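Long-range contact in cytochrome c, class II (Shewanella frigidimarina, PDB 4ULV), which binds a covalently attached heme c and probably takes part in electron transfer or in sensing diatomic gases: residues 10-15 with 66-71. Sequence-based numbering, arbitrary orientation.
Sequences EYRQAA and GDTEAL. With HEC (heme c), chain C.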
ATOM      1  N   GLU A  10      -3.822  12.327   4.842  1.00 10.83           N
ATOM      2  CA  GLU A  10      -3.107  11.279   5.513  1.00 10.39           C
ATOM      3  C   GLU A  10      -3.043   9.998   4.650  1.00 10.80           C
ATOM      4  O   GLU A  10      -2.033   9.317   4.673  1.00 10.72           O
ATOM      5  CB  GLU A  10      -3.765  10.996   6.879  1.00 11.76           C
ATOM      6  CG  GLU A  10      -3.439  12.148   7.821  0.50 12.60           C
ATOM      7  CD  GLU A  10      -4.303  12.240   9.073  0.50 18.65           C
ATOM      8  OE1 GLU A  10      -4.909  11.225   9.430  0.50 23.71           O
ATOM      9  OE2 GLU A  10      -4.349  13.335   9.733  0.50 23.71           O
ATOM     10  N   TYR A  11      -4.122   9.719   3.941  1.00  9.55           N
ATOM     11  CA  TYR A  11      -4.179   8.546   3.055  1.00  9.16           C
ATOM     12  C   TYR A  11      -3.089   8.658   1.967  1.00  9.46           C
ATOM     13  O   TYR A  11      -2.288   7.695   1.773  1.00  9.98           O
ATOM     14  CB  TYR A  11      -5.564   8.461   2.473  1.00  9.04           C
ATOM     15  CG  TYR A  11      -5.836   7.256   1.584  1.00  9.71           C
ATOM     16  CD1 TYR A  11      -6.278   6.064   2.121  1.00  9.53           C
ATOM     17  CD2 TYR A  11      -5.662   7.338   0.210  1.00  9.43           C
ATOM     18  CE1 TYR A  11      -6.559   4.979   1.310  1.00  9.48           C
ATOM     19  CE2 TYR A  11      -5.897   6.249  -0.605  1.00  9.53           C
ATOM     20  CZ  TYR A  11      -6.341   5.071  -0.037  1.00  9.03           C
ATOM     21  OH  TYR A  11      -6.629   3.932  -0.778  1.00 10.06           O
ATOM     22  N   ARG A  12      -3.063   9.776   1.248  1.00  9.15           N
ATOM     23  CA  ARG A  12      -2.055   9.852   0.147  1.00  9.89           C
ATOM     24  C   ARG A  12      -0.624   9.859   0.692  1.00 10.40           C
ATOM     25  O   ARG A  12       0.269   9.272   0.117  1.00 10.23           O
ATOM     26  CB  ARG A  12      -2.338  11.026  -0.792  1.00 10.06           C
ATOM     27  CG  ARG A  12      -2.045  12.409  -0.221  1.00  9.41           C
ATOM     28  CD  ARG A  12      -3.018  13.400  -0.774  1.00 10.27           C
ATOM     29  NE  ARG A  12      -2.655  14.787  -0.415  1.00  8.72           N
ATOM     30  CZ  ARG A  12      -3.486  15.814  -0.557  1.00 10.15           C
ATOM     31  NH1 ARG A  12      -4.745  15.640  -0.932  1.00 10.57           N
ATOM     32  NH2 ARG A  12      -3.071  17.062  -0.321  1.00 10.08           N
ATOM     33  N   GLN A  13      -0.391  10.579   1.804  1.00  9.28           N
ATOM     34  CA  GLN A  13       0.944  10.583   2.451  1.00  9.43           C
ATOM     35  C   GLN A  13       1.431   9.188   2.906  1.00  9.31           C
ATOM     36  O   GLN A  13       2.581   8.792   2.689  1.00 10.76           O
ATOM     37  CB  GLN A  13       1.012  11.556   3.627  1.00 10.26           C
ATOM     38  CG  GLN A  13       0.848  13.006   3.190  1.00 10.09           C
ATOM     39  CD  GLN A  13       0.762  13.974   4.368  1.00 11.33           C
ATOM     40  OE1 GLN A  13       0.383  13.586   5.481  1.00 14.49           O
ATOM     41  NE2 GLN A  13       1.090  15.239   4.100  1.00 14.98           N
ATOM     42  N   ALA A  14       0.501   8.421   3.474  1.00  9.06           N
ATOM     43  CA  ALA A  14       0.792   7.064   3.930  1.00  8.55           C
ATOM     44  C   ALA A  14       1.225   6.207   2.717  1.00  8.25           C
ATOM     45  O   ALA A  14       2.220   5.504   2.792  1.00  9.77           O
ATOM     46  CB  ALA A  14      -0.411   6.414   4.576  1.00  9.25           C
ATOM     47  N   ALA A  15       0.488   6.384   1.624  1.00  7.70           N
ATOM     48  CA  ALA A  15       0.834   5.590   0.403  1.00  8.31           C
ATOM     49  C   ALA A  15       2.195   5.941  -0.167  1.00  8.77           C
ATOM     50  O   ALA A  15       3.006   5.074  -0.490  1.00  9.47           O
ATOM     51  CB  ALA A  15      -0.303   5.802  -0.642  1.00 10.92           C
ATOM     52  N   GLY A  66      -4.494  22.374   4.815  1.00 13.44           N
ATOM     53  CA  GLY A  66      -4.146  21.332   5.746  1.00 13.64           C
ATOM     54  C   GLY A  66      -2.664  21.068   5.878  1.00 11.54           C
ATOM     55  O   GLY A  66      -1.842  21.851   5.381  1.00 12.29           O
ATOM     56  N   ASP A  67      -2.307  20.013   6.610  1.00 12.39           N
ATOM     57  CA  ASP A  67      -0.919  19.668   6.833  1.00 13.81           C
ATOM     58  C   ASP A  67      -0.424  18.854   5.621  1.00 12.31           C
ATOM     59  O   ASP A  67      -0.369  17.620   5.718  1.00 13.47           O
ATOM     60  CB  ASP A  67      -0.741  18.875   8.137  1.00 23.10           C
ATOM     61  CG  ASP A  67       0.709  18.557   8.395  1.00 24.32           C
ATOM     62  OD1 ASP A  67       1.558  19.121   7.670  1.00 21.26           O
ATOM     63  OD2 ASP A  67       0.994  17.687   9.231  1.00 31.76           O
ATOM     64  N   THR A  68      -0.007  19.561   4.563  1.00 12.52           N
ATOM     65  CA  THR A  68       0.224  18.892   3.250  1.00  9.75           C
ATOM     66  C   THR A  68       1.336  19.655   2.534  1.00 11.79           C
ATOM     67  O   THR A  68       1.471  20.865   2.706  1.00 13.91           O
ATOM     68  CB  THR A  68      -1.090  18.816   2.429  1.00 12.37           C
ATOM     69  OG1 THR A  68      -0.805  18.124   1.195  1.00 12.26           O
ATOM     70  CG2 THR A  68      -1.638  20.152   2.004  1.00 13.88           C
ATOM     71  N   GLU A  69       2.053  18.913   1.677  1.00 10.82           N
ATOM     72  CA  GLU A  69       3.026  19.461   0.768  1.00 11.96           C
ATOM     73  C   GLU A  69       2.511  19.508  -0.639  1.00 11.71           C
ATOM     74  O   GLU A  69       3.284  19.867  -1.546  1.00 14.26           O
ATOM     75  CB  GLU A  69       4.318  18.636   0.805  1.00 15.08           C
ATOM     76  CG  GLU A  69       4.912  18.447   2.195  1.00 16.32           C
ATOM     77  CD  GLU A  69       5.233  19.735   2.846  1.00 19.81           C
ATOM     78  OE1 GLU A  69       6.063  20.513   2.282  1.00 25.78           O
ATOM     79  OE2 GLU A  69       4.656  19.937   3.954  1.00 24.09           O
ATOM     80  N   ALA A  70       1.242  19.167  -0.843  1.00 11.80           N
ATOM     81  CA  ALA A  70       0.626  19.321  -2.141  1.00 12.25           C
ATOM     82  C   ALA A  70       0.372  20.760  -2.496  1.00 13.30           C
ATOM     83  O   ALA A  70      -0.145  21.480  -1.673  1.00 17.66           O
ATOM     84  CB  ALA A  70      -0.644  18.505  -2.190  1.00  9.82           C
ATOM     85  N   LEU A  71       0.748  21.208  -3.683  1.00 11.68           N
ATOM     86  CA  LEU A  71       0.484  22.552  -4.123  1.00 12.08           C
ATOM     87  C   LEU A  71      -0.890  22.749  -4.698  1.00 11.78           C
ATOM     88  O   LEU A  71      -1.415  21.832  -5.359  1.00 13.24           O
ATOM     89  CB  LEU A  71       1.536  22.969  -5.160  1.00 12.98           C
ATOM     90  CG  LEU A  71       2.996  23.200  -4.686  1.00 16.76           C
ATOM     91  CD1 LEU A  71       3.991  23.382  -5.834  1.00 19.27           C
ATOM     92  CD2 LEU A  71       3.098  24.403  -3.752  1.00 18.73           C
TER
HETATM   93 FE   HEC C 129       5.506  11.671  -4.402  1.00 10.11          FE
HETATM   94  CHA HEC C 129       4.658  13.139  -1.417  1.00 10.84           C
HETATM   95  CHB HEC C 129       7.735   9.729  -2.784  1.00  9.06           C
HETATM   96  CHC HEC C 129       5.866   9.792  -7.207  1.00  9.45           C
HETATM   97  CHD HEC C 129       3.173  13.567  -5.979  1.00  8.68           C
HETATM   98  NA  HEC C 129       6.060  11.465  -2.398  1.00  9.71           N
HETATM   99  C1A HEC C 129       5.644  12.154  -1.317  1.00  9.47           C
HETATM  100  C2A HEC C 129       6.315  11.753  -0.154  1.00 10.58           C
HETATM  101  C3A HEC C 129       7.188  10.786  -0.543  1.00 10.00           C
HETATM  102  C4A HEC C 129       7.006  10.616  -1.953  1.00  9.52           C
HETATM  103  CMA HEC C 129       8.164  10.056   0.314  1.00 10.94           C
HETATM  104  CAA HEC C 129       6.094  12.323   1.253  1.00 10.55           C
HETATM  105  CBA HEC C 129       4.972  11.543   1.965  1.00 10.95           C
HETATM  106  CGA HEC C 129       4.759  11.997   3.406  1.00 14.79           C
HETATM  107  O1A HEC C 129       4.182  13.063   3.604  1.00 18.70           O
HETATM  108  O2A HEC C 129       5.142  11.245   4.316  1.00 22.51           O
HETATM  109  NB  HEC C 129       6.541   9.953  -4.902  1.00  9.90           N
HETATM  110  C1B HEC C 129       7.511   9.352  -4.158  1.00  9.80           C
HETATM  111  C2B HEC C 129       8.281   8.422  -4.871  1.00  9.43           C
HETATM  112  C3B HEC C 129       7.711   8.470  -6.109  1.00  8.96           C
HETATM  113  C4B HEC C 129       6.671   9.393  -6.137  1.00  9.07           C
HETATM  114  CMB HEC C 129       9.461   7.673  -4.399  1.00 10.56           C
HETATM  115  CAB HEC C 129       8.090   7.696  -7.360  1.00  9.67           C
HETATM  116  CBB HEC C 129       8.501   6.248  -7.125  1.00  9.97           C
HETATM  117  NC  HEC C 129       4.613  11.615  -6.303  1.00  9.34           N
HETATM  118  C1C HEC C 129       4.952  10.805  -7.381  1.00  8.64           C
HETATM  119  C2C HEC C 129       4.218  11.175  -8.524  1.00  8.59           C
HETATM  120  C3C HEC C 129       3.417  12.260  -8.174  1.00  9.51           C
HETATM  121  C4C HEC C 129       3.721  12.484  -6.779  1.00  9.35           C
HETATM  122  CMC HEC C 129       4.363  10.474  -9.878  1.00  8.90           C
HETATM  123  CAC HEC C 129       2.482  13.086  -9.002  1.00 10.14           C
HETATM  124  CBC HEC C 129       1.818  12.488 -10.204  1.00  9.88           C
HETATM  125  ND  HEC C 129       4.108  13.095  -3.796  1.00  9.35           N
HETATM  126  C1D HEC C 129       3.344  13.840  -4.582  1.00  9.75           C
HETATM  127  C2D HEC C 129       2.705  14.907  -3.883  1.00  9.93           C
HETATM  128  C3D HEC C 129       3.053  14.715  -2.577  1.00  9.65           C
HETATM  129  C4D HEC C 129       3.968  13.632  -2.554  1.00 10.67           C
HETATM  130  CMD HEC C 129       1.784  15.923  -4.421  1.00 10.70           C
HETATM  131  CAD HEC C 129       2.555  15.493  -1.399  1.00  8.98           C
HETATM  132  CBD HEC C 129       1.456  14.767  -0.619  1.00  9.38           C
HETATM  133  CGD HEC C 129       0.943  15.561   0.597  1.00 10.29           C
HETATM  134  O1D HEC C 129       1.834  16.137   1.318  1.00 12.10           O
HETATM  135  O2D HEC C 129      -0.289  15.625   0.717  1.00 11.27           O
HETATM  136  O   HOH W   1      -0.999  15.226   7.299  1.00 24.81           O
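Arg12 reaches from helix 5-30 to Thr68 and Ala70 in the loop ahead of helix 73-76, with one heme propionate lying between the two segments. From CB, chi1 (72°) sets Arg12 CG between the backbone N and the carbonyl carbon, and a bend at chi2 (-147°) sends Arg12 CD on past heme O2D, CG and CD each 3.8 Å from that oxygen. Arg12 NE then donates to heme O2D at 2.8 Å and 167°, nearly straight. Beyond CZ, Arg12 NH2 gives a bond to Thr68 OG1 of 2.9 Å, 15° out of the guanidinium plane, and lies 3.4 Å from Ala70 CB; NH1 turns to Gly58 O and Ser63 OG. Thr68 OG1 itself donates to O2D and accepts from Ala70 N, closing an ST turn, so three bonds fix this hydroxyl. In the four-helix bundle of a cytochrome c', this network links helix 5-30 to the loop through one heme propionate. An alanine in place of Arg12 would probably leave O2D without its charged partner and open a gap beside Ala70. The second oxygen of the same propionate, heme O1D, takes Gln13 NE2 at 3.0 Å and the backbone N of Glu69 at 2.8 Å. Gln13 NE2 also bonds to Asp67 O at 3.2 Å, sitting on a lone pair of that oxygen, though the oxygen is tilted from the amide plane of Gln13, while a water joins Gln13 OE1 to the same carbonyl oxygen.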